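Local atomic coordinates of 2-hydroxyhepta-2,4-diene-1,7-dioate isomerase (Mycobacterium marinum, PDB entry 3QDF), a protein that binds zinc and probably acts as an isomerase of the fumarylacetoacetate hydrolase superfamily, in homoprotocatechuate degradation. Residues Gly8-Pro13 with Ala19-Glu24. Numbering follows the deposited sequence.
Sequences GRIASP and ASIEGE
Gly8 and Ala19 face each other as an antiparallel hydrogen-bonded pair, and their two backbone bonds differ in geometry. Gly8 N reaches Ala19 O at 3.0 Å with an almost linear N-H...O angle of 178°. The return bond, Ala19 N to Gly8 O, is shorter at 2.8 Å but clearly bent. Beyond this pair the strands splay: the axes of the segments 8-12 and 19-22 run at 101° to each other. Apolar contact follows on the side of Ile10 and Ile21. A chi1 of 63° folds Ile10 CG1 over its own main chain, which turns CD1 to within 4.0 Å of Ala19 CB. The other branch, CG2, meets Ile21 CD1 more loosely at 4.3 Å. Ile21 CG1 packs over Gly8 on the side where a beta carbon would project, 3.3 Å from that position, so the fit there is tight. All four residues are buried, and Trp51 also covers Ile10. By contrast, the ends diverge toward solvent, where Pro13, Gly23 and Glu24 are exposed; Glu22 instead turns to a salt bridge with Arg34. The contact belongs to the beta hairpin of the Rv2993c-like N-terminal region, away from the zinc sites. Its two reciprocal N-H...O=C bonds satisfy the polar backbone atoms of Gly8 and Ala19 in a buried setting, so the side chains beside them need supply only aliphatic contact.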
loop_
_atom_site.group_PDB
_atom_site.type_symbol
_atom_site.label_atom_id
_atom_site.label_comp_id
_atom_site.label_asym_id
_atom_site.label_seq_id
_atom_site.Cartn_x
_atom_site.Cartn_y
_atom_site.Cartn_z
ATOM N N GLY A 8 -6.343 7.682 -7.595
ATOM C CA GLY A 8 -7.024 7.315 -6.353
ATOM C C GLY A 8 -8.483 6.921 -6.577
ATOM O O GLY A 8 -8.986 6.914 -7.710
ATOM N N ARG A 9 -9.159 6.578 -5.487
ATOM C CA ARG A 9 -10.575 6.290 -5.520
ATOM C C ARG A 9 -11.275 7.189 -4.516
ATOM O O ARG A 9 -10.748 7.461 -3.433
ATOM C CB ARG A 9 -10.830 4.827 -5.194
ATOM C CG ARG A 9 -10.561 3.901 -6.355
ATOM C CD ARG A 9 -10.644 2.425 -5.941
ATOM N NE ARG A 9 -12.028 1.972 -5.711
ATOM C CZ ARG A 9 -12.570 1.743 -4.514
ATOM N NH1 ARG A 9 -11.873 1.930 -3.399
ATOM N NH2 ARG A 9 -13.826 1.319 -4.429
ATOM N N ILE A 10 -12.463 7.652 -4.888
ATOM C CA ILE A 10 -13.181 8.632 -4.093
ATOM C C ILE A 10 -14.665 8.282 -3.974
ATOM O O ILE A 10 -15.253 7.666 -4.877
ATOM C CB ILE A 10 -13.038 10.091 -4.673
ATOM C CG1 ILE A 10 -13.669 10.193 -6.081
ATOM C CG2 ILE A 10 -11.564 10.551 -4.637
ATOM C CD1 ILE A 10 -13.784 11.624 -6.656
ATOM N N ALA A 11 -15.243 8.658 -2.839
ATOM C CA ALA A 11 -16.680 8.691 -2.674
ATOM C C ALA A 11 -17.058 10.171 -2.696
ATOM O O ALA A 11 -16.654 10.935 -1.814
ATOM C CB ALA A 11 -17.098 8.028 -1.364
ATOM N N SER A 12 -17.780 10.562 -3.738
ATOM C CA SER A 12 -18.173 11.952 -3.976
ATOM C C SER A 12 -19.693 12.041 -3.856
ATOM O O SER A 12 -20.329 11.053 -3.474
ATOM C CB SER A 12 -17.730 12.386 -5.385
ATOM O OG SER A 12 -18.461 11.704 -6.395
ATOM N N PRO A 13 -20.278 13.220 -4.156
ATOM C CA PRO A 13 -21.733 13.301 -4.310
ATOM C C PRO A 13 -22.299 12.321 -5.356
ATOM O O PRO A 13 -23.276 11.616 -5.063
ATOM C CB PRO A 13 -21.954 14.761 -4.728
ATOM C CG PRO A 13 -20.883 15.501 -3.988
ATOM C CD PRO A 13 -19.679 14.564 -3.989
ATOM N N ALA A 19 -10.197 8.541 -9.652
ATOM C CA ALA A 19 -9.928 9.959 -9.871
ATOM C C ALA A 19 -8.457 10.236 -10.058
ATOM O O ALA A 19 -7.620 9.577 -9.466
ATOM C CB ALA A 19 -10.482 10.813 -8.716
ATOM N N SER A 20 -8.145 11.229 -10.882
ATOM C CA SER A 20 -6.802 11.794 -10.891
ATOM C C SER A 20 -6.741 12.879 -9.822
ATOM O O SER A 20 -7.492 13.865 -9.877
ATOM C CB SER A 20 -6.461 12.392 -12.244
ATOM O OG SER A 20 -5.134 12.874 -12.255
ATOM N N ILE A 21 -5.844 12.691 -8.860
ATOM C CA ILE A 21 -5.708 13.598 -7.725
ATOM C C ILE A 21 -4.582 14.586 -8.029
ATOM O O ILE A 21 -3.405 14.229 -8.021
ATOM C CB ILE A 21 -5.418 12.827 -6.401
ATOM C CG1 ILE A 21 -6.406 11.666 -6.184
ATOM C CG2 ILE A 21 -5.344 13.791 -5.204
ATOM C CD1 ILE A 21 -7.852 12.055 -6.117
ATOM N N GLU A 22 -4.965 15.835 -8.295
ATOM C CA GLU A 22 -4.049 16.833 -8.833
ATOM C C GLU A 22 -3.690 17.888 -7.795
ATOM O O GLU A 22 -4.498 18.193 -6.921
ATOM C CB GLU A 22 -4.680 17.499 -10.073
ATOM C CG GLU A 22 -4.731 16.571 -11.304
ATOM C CD GLU A 22 -5.613 17.096 -12.437
ATOM O OE1 GLU A 22 -6.201 18.206 -12.325
ATOM O OE2 GLU A 22 -5.722 16.374 -13.454
ATOM N N GLY A 23 -2.481 18.439 -7.894
ATOM C CA GLY A 23 -2.062 19.547 -7.024
ATOM C C GLY A 23 -0.761 19.286 -6.284
ATOM O O GLY A 23 -0.206 18.187 -6.352
ATOM N N GLU A 24 -0.281 20.310 -5.580
ATOM C CA GLU A 24 0.919 20.215 -4.756
ATOM C C GLU A 24 0.716 19.242 -3.595
ATOM O O GLU A 24 -0.258 19.343 -2.836
ATOM C CB GLU A 24 1.292 21.596 -4.217
ATOM C CG GLU A 24 2.456 22.285 -4.929
ATOM C CD GLU A 24 2.923 23.516 -4.159
ATOM O OE1 GLU A 24 2.265 24.572 -4.301
ATOM O OE2 GLU A 24 3.927 23.438 -3.399
#